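Local coordinates for malonyl acyl carrier protein transacylase (Streptococcus pneumoniae, PDB 3IM8) that probably transfers the malonyl group from malonyl-CoA to holo acyl carrier protein, supplying malonyl units for fatty acid synthesis, at residues A[109-114]-A[212-217]; A[228-233]-A[248-253]. One frame throughout, in Å; residues are numbered along the deposited sequence.

How the contacts relate
Contact 1 joins two helices, 105-122 and 204-215, of the large subdomain, its centre about 17 Å from that of the chain. It is purely apolar across the interface: L111 and L214 are buried, and K114 lies at the solvent-exposed margin. Contact 2, its centre about 10 Å from that of the chain and without an exposed residue among those that touch, sets a loop from the same subdomain against strand 252-253 and the residues leading into it, beside the predicted catalytic residues. There a backbone hydrogen bond and two bridging waters accompany the side-chain packing. The two contacts do not touch; their nearest atoms are about 8 Å apart, yet helix 240-247 touches both, through L214 and through N229 and T230.

Contact 1 (A[109-114]-A[212-217]); sequences VALVAK and ETLAQV
L111 of helix 105-122 reaches across to T213, L214 and V217. Its CB points at the other segment, and CG stands anti to the backbone N (chi1 175°), which places CG beside the carbonyl carbon. Of the two methyls, L111 CD1 lies 3.7 Å from T213 CG2 and 3.8 Å from L214 CD2. L111 CD2 also touches L214 CD2, at 3.9 Å, and lies 3.9 Å from V217 CG2. The L214 methyl therefore meets both tips of L111, the two leucine side chains crossing at about a right angle, whereas L111 and T213 slide past each other in opposite directions. This is helix-to-helix packing within the large α/β-hydrolase-like subdomain of the acyltransferase fold, between the helix of residues 105-122 and the C-terminal part of helix 204-215. V217 already belongs to the loop that follows; V217 N is still bonded to L214 O (2.7 Å), and V217 CG2 lies beside L111. T213 CG2, anti to its backbone N, serves two partners, for K114 CD rests 3.7 Å from it on the solvent side. The lysine chain runs extended through CE and bends only at its last torsion (chi4 -68°), and its aliphatic part crosses T213 obliquely. T213 OG1 has its partners elsewhere, in hydrogen bonds with Y118 OH and K209 O. Beyond the interface, L214 packs on A241, L244 and T245 of helix 240-247 as well as on F219, and V217 leans on L103.

Contact 2 (A[228-233]-A[248-253]); sequences GNTEAA and VKEPVR
N229 and V252 lie side by side and point the same way, with N229 CG 3.6 Å from V252 CG1. They meet where a loop of the α/β-hydrolase-like subdomain faces short strand 252-253, which lies parallel to strand 154-161 and extends the edge of the sheet of the smaller, ferredoxin-like subdomain. The predicted active site is close: at the nearest atoms, the N229 side chain is about 4 Å from that of S90, and the V252 side chain about 3 Å from that of H199. On the backbone beside this pair, R253 N donates to N229 O (3.0 Å, 155° at the hydrogen), tilted 23° from the carbonyl plane. T230 and E250 instead cross at about a right angle, T230 CG2 touching E250 OE1 at 3.6 Å; that carboxylate is salt-bridged to R246. R253 runs extended from CG to NE past the loop backbone, its CD 3.7 Å from T230 O, and its guanidinium continues to a salt bridge with E256 and a cation-pi contact with Y159. Two waters link the segments. One is hydrogen-bonded to T230 OG1 (2.8 Å) and also lies within bonding distance of P251 O; the other donates to the same P251 O at 2.8 Å and accepts a weak bond from R253 NE.

Contact 1 (A[109-114]-A[212-217])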
ATOM      1  N   VAL A 109       3.600 -14.010  -2.354  1.00 20.38           N
ATOM      2  CA  VAL A 109       3.326 -14.389  -0.987  1.00 20.84           C
ATOM      3  C   VAL A 109       4.633 -14.602  -0.226  1.00 21.72           C
ATOM      4  O   VAL A 109       4.770 -14.051   0.884  1.00 21.04           O
ATOM      5  CB  VAL A 109       2.466 -15.643  -0.936  1.00 20.81           C
ATOM      6  CG1 VAL A 109       2.250 -16.079   0.493  1.00 18.56           C
ATOM      7  CG2 VAL A 109       1.094 -15.363  -1.597  1.00 21.09           C
ATOM      8  N   ALA A 110       5.579 -15.382  -0.783  1.00 20.93           N
ATOM      9  CA  ALA A 110       6.820 -15.605  -0.039  1.00 21.58           C
ATOM     10  C   ALA A 110       7.587 -14.269   0.110  1.00 22.34           C
ATOM     11  O   ALA A 110       8.141 -13.982   1.165  1.00 23.87           O
ATOM     12  CB  ALA A 110       7.716 -16.676  -0.703  1.00 21.82           C
ATOM     13  N   LEU A 111       7.597 -13.457  -0.941  1.00 21.66           N
ATOM     14  CA  LEU A 111       8.392 -12.269  -0.982  1.00 20.55           C
ATOM     15  C   LEU A 111       7.917 -11.217   0.004  1.00 20.11           C
ATOM     16  O   LEU A 111       8.761 -10.503   0.591  1.00 19.48           O
ATOM     17  CB  LEU A 111       8.314 -11.700  -2.367  1.00 20.87           C
ATOM     18  CG  LEU A 111       8.938 -10.391  -2.735  1.00 21.23           C
ATOM     19  CD1 LEU A 111      10.447 -10.394  -2.389  1.00 21.24           C
ATOM     20  CD2 LEU A 111       8.658 -10.253  -4.244  1.00 20.97           C
ATOM     21  N   VAL A 112       6.592 -11.071   0.165  1.00 19.11           N
ATOM     22  CA  VAL A 112       6.082 -10.078   1.144  1.00 18.52           C
ATOM     23  C   VAL A 112       6.220 -10.559   2.604  1.00 18.82           C
ATOM     24  O   VAL A 112       6.365  -9.724   3.490  1.00 18.34           O
ATOM     25  CB  VAL A 112       4.620  -9.482   0.839  1.00 18.21           C
ATOM     26  CG1 VAL A 112       4.563  -8.803  -0.610  1.00 15.64           C
ATOM     27  CG2 VAL A 112       3.544 -10.539   0.982  1.00 17.43           C
ATOM     28  N   ALA A 113       6.198 -11.877   2.851  1.00 19.89           N
ATOM     29  CA  ALA A 113       6.531 -12.395   4.189  1.00 21.13           C
ATOM     30  C   ALA A 113       7.927 -11.975   4.593  1.00 21.89           C
ATOM     31  O   ALA A 113       8.137 -11.607   5.745  1.00 23.81           O
ATOM     32  CB  ALA A 113       6.419 -13.878   4.257  1.00 20.02           C
ATOM     33  N   LYS A 114       8.863 -11.991   3.640  1.00 22.98           N
ATOM     34  CA  LYS A 114      10.238 -11.540   3.872  1.00 23.57           C
ATOM     35  C   LYS A 114      10.316 -10.031   4.013  1.00 22.92           C
ATOM     36  O   LYS A 114      10.896  -9.542   5.008  1.00 22.78           O
ATOM     37  CB  LYS A 114      11.149 -12.056   2.768  1.00 24.16           C
ATOM     38  CG  LYS A 114      11.660 -13.487   3.045  1.00 27.74           C
ATOM     39  CD  LYS A 114      12.328 -14.048   1.786  1.00 33.39           C
ATOM     40  CE  LYS A 114      13.003 -15.420   1.975  1.00 38.47           C
ATOM     41  NZ  LYS A 114      14.211 -15.297   2.879  1.00 40.64           N
ATOM     42  N   GLU A 212      18.558  -8.080  -2.054  1.00 30.00           N
ATOM     43  CA  GLU A 212      19.111  -9.421  -2.191  1.00 31.18           C
ATOM     44  C   GLU A 212      17.979 -10.392  -2.483  1.00 30.21           C
ATOM     45  O   GLU A 212      18.126 -11.292  -3.304  1.00 29.56           O
ATOM     46  CB  GLU A 212      19.832  -9.927  -0.912  1.00 31.91           C
ATOM     47  CG  GLU A 212      20.870  -9.035  -0.250  1.00 36.74           C
ATOM     48  CD  GLU A 212      21.400  -9.657   1.089  1.00 42.32           C
ATOM     49  OE1 GLU A 212      21.146  -9.105   2.222  1.00 45.45           O
ATOM     50  OE2 GLU A 212      22.033 -10.722   1.003  1.00 41.25           O
ATOM     51  N   THR A 213      16.847 -10.242  -1.779  1.00 30.15           N
ATOM     52  CA  THR A 213      15.742 -11.202  -1.936  1.00 27.44           C
ATOM     53  C   THR A 213      15.153 -11.023  -3.312  1.00 26.91           C
ATOM     54  O   THR A 213      14.814 -12.002  -3.964  1.00 26.17           O
ATOM     55  CB  THR A 213      14.617 -11.020  -0.875  1.00 27.86           C
ATOM     56  OG1 THR A 213      15.158 -11.256   0.429  1.00 29.17           O
ATOM     57  CG2 THR A 213      13.491 -12.036  -1.107  1.00 24.55           C
ATOM     58  N   LEU A 214      15.016  -9.759  -3.729  1.00 26.17           N
ATOM     59  CA  LEU A 214      14.403  -9.441  -5.024  1.00 25.96           C
ATOM     60  C   LEU A 214      15.225  -9.973  -6.201  1.00 27.10           C
ATOM     61  O   LEU A 214      14.657 -10.437  -7.198  1.00 27.89           O
ATOM     62  CB  LEU A 214      14.125  -7.928  -5.179  1.00 24.86           C
ATOM     63  CG  LEU A 214      12.911  -7.422  -4.385  1.00 21.63           C
ATOM     64  CD1 LEU A 214      13.045  -5.900  -4.231  1.00 16.81           C
ATOM     65  CD2 LEU A 214      11.606  -7.880  -5.040  1.00 20.62           C
ATOM     66  N   ALA A 215      16.555  -9.898  -6.091  1.00 27.55           N
ATOM     67  CA  ALA A 215      17.452 -10.459  -7.134  1.00 28.10           C
ATOM     68  C   ALA A 215      17.104 -11.923  -7.536  1.00 28.27           C
ATOM     69  O   ALA A 215      17.290 -12.350  -8.698  1.00 27.85           O
ATOM     70  CB  ALA A 215      18.928 -10.323  -6.671  1.00 27.67           C
ATOM     71  N   GLN A 216      16.575 -12.663  -6.556  1.00 28.16           N
ATOM     72  CA  GLN A 216      16.117 -14.036  -6.737  1.00 28.87           C
ATOM     73  C   GLN A 216      14.744 -14.164  -7.396  1.00 29.38           C
ATOM     74  O   GLN A 216      14.350 -15.269  -7.802  1.00 30.19           O
ATOM     75  CB  GLN A 216      16.120 -14.797  -5.380  1.00 28.47           C
ATOM     76  CG  GLN A 216      17.528 -15.000  -4.774  1.00 29.45           C
ATOM     77  CD  GLN A 216      18.596 -15.349  -5.838  1.00 29.35           C
ATOM     78  OE1 GLN A 216      19.675 -14.760  -5.845  1.00 30.62           O
ATOM     79  NE2 GLN A 216      18.289 -16.289  -6.738  1.00 27.42           N
ATOM     80  N   VAL A 217      14.002 -13.064  -7.466  1.00 29.68           N
ATOM     81  CA  VAL A 217      12.644 -13.127  -7.970  1.00 31.06           C
ATOM     82  C   VAL A 217      12.698 -12.802  -9.439  1.00 32.49           C
ATOM     83  O   VAL A 217      13.288 -11.804  -9.860  1.00 33.32           O
ATOM     84  CB  VAL A 217      11.683 -12.129  -7.268  1.00 31.40           C
ATOM     85  CG1 VAL A 217      10.270 -12.171  -7.914  1.00 32.97           C
ATOM     86  CG2 VAL A 217      11.627 -12.338  -5.734  1.00 28.15           C
TER

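Contact 2 (A[228-233]-A[248-253])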
ATOM      1  N   GLY A 228       3.748   3.031 -10.448  1.00 20.49           N
ATOM      2  CA  GLY A 228       4.510   2.768  -9.229  1.00 20.21           C
ATOM      3  C   GLY A 228       4.484   3.877  -8.200  1.00 20.08           C
ATOM      4  O   GLY A 228       4.389   5.054  -8.525  1.00 19.77           O
ATOM      5  N   ASN A 229       4.591   3.494  -6.933  1.00 20.95           N
ATOM      6  CA  ASN A 229       4.556   4.418  -5.796  1.00 20.48           C
ATOM      7  C   ASN A 229       5.695   5.439  -5.799  1.00 20.09           C
ATOM      8  O   ASN A 229       5.515   6.632  -5.468  1.00 18.66           O
ATOM      9  CB  ASN A 229       4.641   3.591  -4.494  1.00 20.99           C
ATOM     10  CG  ASN A 229       3.319   2.900  -4.117  1.00 20.09           C
ATOM     11  OD1 ASN A 229       2.220   3.130  -4.707  1.00 21.29           O
ATOM     12  ND2 ASN A 229       3.414   2.079  -3.116  1.00 15.00           N
ATOM     13  N   THR A 230       6.876   4.949  -6.174  1.00 21.21           N
ATOM     14  CA  THR A 230       8.123   5.704  -5.984  1.00 21.76           C
ATOM     15  C   THR A 230       8.229   6.833  -7.011  1.00 22.88           C
ATOM     16  O   THR A 230       8.361   8.031  -6.629  1.00 21.93           O
ATOM     17  CB  THR A 230       9.359   4.759  -5.994  1.00 21.75           C
ATOM     18  OG1 THR A 230       9.145   3.697  -5.065  1.00 19.92           O
ATOM     19  CG2 THR A 230      10.615   5.512  -5.659  1.00 22.19           C
ATOM     20  N   GLU A 231       8.076   6.461  -8.289  1.00 22.93           N
ATOM     21  CA  GLU A 231       8.262   7.415  -9.379  1.00 24.24           C
ATOM     22  C   GLU A 231       6.961   8.041  -9.851  1.00 24.11           C
ATOM     23  O   GLU A 231       6.987   8.980 -10.624  1.00 23.42           O
ATOM     24  CB  GLU A 231       8.934   6.742 -10.572  1.00 26.14           C
ATOM     25  CG  GLU A 231      10.311   6.133 -10.270  1.00 31.80           C
ATOM     26  CD  GLU A 231      11.455   7.154 -10.280  1.00 39.14           C
ATOM     27  OE1 GLU A 231      11.585   8.009  -9.363  1.00 40.58           O
ATOM     28  OE2 GLU A 231      12.270   7.063 -11.224  1.00 44.74           O
ATOM     29  N   ALA A 232       5.826   7.546  -9.343  1.00 23.66           N
ATOM     30  CA  ALA A 232       4.491   7.946  -9.821  1.00 22.74           C
ATOM     31  C   ALA A 232       4.502   7.884 -11.352  1.00 22.90           C
ATOM     32  O   ALA A 232       4.165   8.849 -12.011  1.00 22.59           O
ATOM     33  CB  ALA A 232       4.119   9.310  -9.317  1.00 22.68           C
ATOM     34  N   ALA A 233       4.900   6.731 -11.899  1.00 22.23           N
ATOM     35  CA  ALA A 233       4.973   6.548 -13.347  1.00 22.11           C
ATOM     36  C   ALA A 233       4.693   5.089 -13.655  1.00 22.06           C
ATOM     37  O   ALA A 233       4.775   4.239 -12.753  1.00 22.67           O
ATOM     38  CB  ALA A 233       6.376   6.948 -13.845  1.00 22.56           C
ATOM     39  N   VAL A 248      10.621   1.040  -0.178  1.00 23.88           N
ATOM     40  CA  VAL A 248      10.549   0.896   1.306  1.00 23.88           C
ATOM     41  C   VAL A 248      11.225   2.073   2.048  1.00 23.74           C
ATOM     42  O   VAL A 248      10.902   2.393   3.193  1.00 22.61           O
ATOM     43  CB  VAL A 248      10.990  -0.551   1.835  1.00 24.76           C
ATOM     44  CG1 VAL A 248      10.095  -1.661   1.291  1.00 24.45           C
ATOM     45  CG2 VAL A 248      12.447  -0.874   1.512  1.00 26.17           C
ATOM     46  N   LYS A 249      12.112   2.776   1.343  1.00 24.30           N
ATOM     47  CA  LYS A 249      12.872   3.866   1.947  1.00 23.85           C
ATOM     48  C   LYS A 249      12.627   5.220   1.278  1.00 23.31           C
ATOM     49  O   LYS A 249      13.297   6.181   1.614  1.00 23.10           O
ATOM     50  CB  LYS A 249      14.387   3.508   1.959  1.00 24.19           C
ATOM     51  CG  LYS A 249      15.010   3.497   0.535  1.00 25.37           C
ATOM     52  CD  LYS A 249      16.515   3.232   0.526  1.00 27.63           C
ATOM     53  CE  LYS A 249      16.864   2.569  -0.783  1.00 30.76           C
ATOM     54  NZ  LYS A 249      18.294   2.712  -1.039  1.00 35.03           N
ATOM     55  N   GLU A 250      11.696   5.309   0.318  1.00 23.63           N
ATOM     56  CA  GLU A 250      11.354   6.604  -0.341  1.00 22.79           C
ATOM     57  C   GLU A 250       9.840   6.941  -0.259  1.00 22.53           C
ATOM     58  O   GLU A 250       9.025   6.040   0.008  1.00 23.16           O
ATOM     59  CB  GLU A 250      11.852   6.590  -1.793  1.00 22.73           C
ATOM     60  CG  GLU A 250      13.358   6.602  -1.859  1.00 25.38           C
ATOM     61  CD  GLU A 250      13.915   6.709  -3.255  1.00 26.90           C
ATOM     62  OE1 GLU A 250      13.294   7.333  -4.137  1.00 27.01           O
ATOM     63  OE2 GLU A 250      15.007   6.168  -3.448  1.00 28.55           O
ATOM     64  N   PRO A 251       9.451   8.223  -0.466  1.00 22.32           N
ATOM     65  CA  PRO A 251       8.022   8.605  -0.334  1.00 21.82           C
ATOM     66  C   PRO A 251       7.097   7.806  -1.278  1.00 21.67           C
ATOM     67  O   PRO A 251       7.448   7.536  -2.400  1.00 20.88           O
ATOM     68  CB  PRO A 251       8.007  10.099  -0.669  1.00 21.07           C
ATOM     69  CG  PRO A 251       9.430  10.567  -0.481  1.00 21.87           C
ATOM     70  CD  PRO A 251      10.316   9.401  -0.732  1.00 21.50           C
ATOM     71  N   VAL A 252       5.940   7.392  -0.776  1.00 22.55           N
ATOM     72  CA  VAL A 252       4.812   6.937  -1.614  1.00 22.79           C
ATOM     73  C   VAL A 252       3.968   8.117  -2.160  1.00 22.65           C
ATOM     74  O   VAL A 252       3.392   8.916  -1.436  1.00 22.65           O
ATOM     75  CB  VAL A 252       3.938   5.944  -0.848  1.00 22.95           C
ATOM     76  CG1 VAL A 252       2.699   5.538  -1.674  1.00 23.14           C
ATOM     77  CG2 VAL A 252       4.741   4.703  -0.456  1.00 22.83           C
ATOM     78  N   ARG A 253       3.920   8.226  -3.469  1.00 23.35           N
ATOM     79  CA  ARG A 253       3.365   9.416  -4.104  1.00 23.64           C
ATOM     80  C   ARG A 253       2.027   9.019  -4.705  1.00 23.73           C
ATOM     81  O   ARG A 253       1.921   8.716  -5.913  1.00 23.69           O
ATOM     82  CB  ARG A 253       4.343  10.000  -5.141  1.00 23.41           C
ATOM     83  CG  ARG A 253       5.606  10.527  -4.523  1.00 24.70           C
ATOM     84  CD  ARG A 253       6.565  11.133  -5.584  1.00 26.62           C
ATOM     85  NE  ARG A 253       7.755  11.709  -4.938  1.00 27.72           N
ATOM     86  CZ  ARG A 253       7.841  12.950  -4.412  1.00 29.05           C
ATOM     87  NH1 ARG A 253       6.812  13.813  -4.450  1.00 27.97           N
ATOM     88  NH2 ARG A 253       8.975  13.333  -3.830  1.00 26.78           N
TER
HETATM   89  O   HOH W   1       8.102   4.700  -2.619  1.00 20.65           O
HETATM   90  O   HOH W   2       8.876   8.944  -4.410  1.00 21.54           O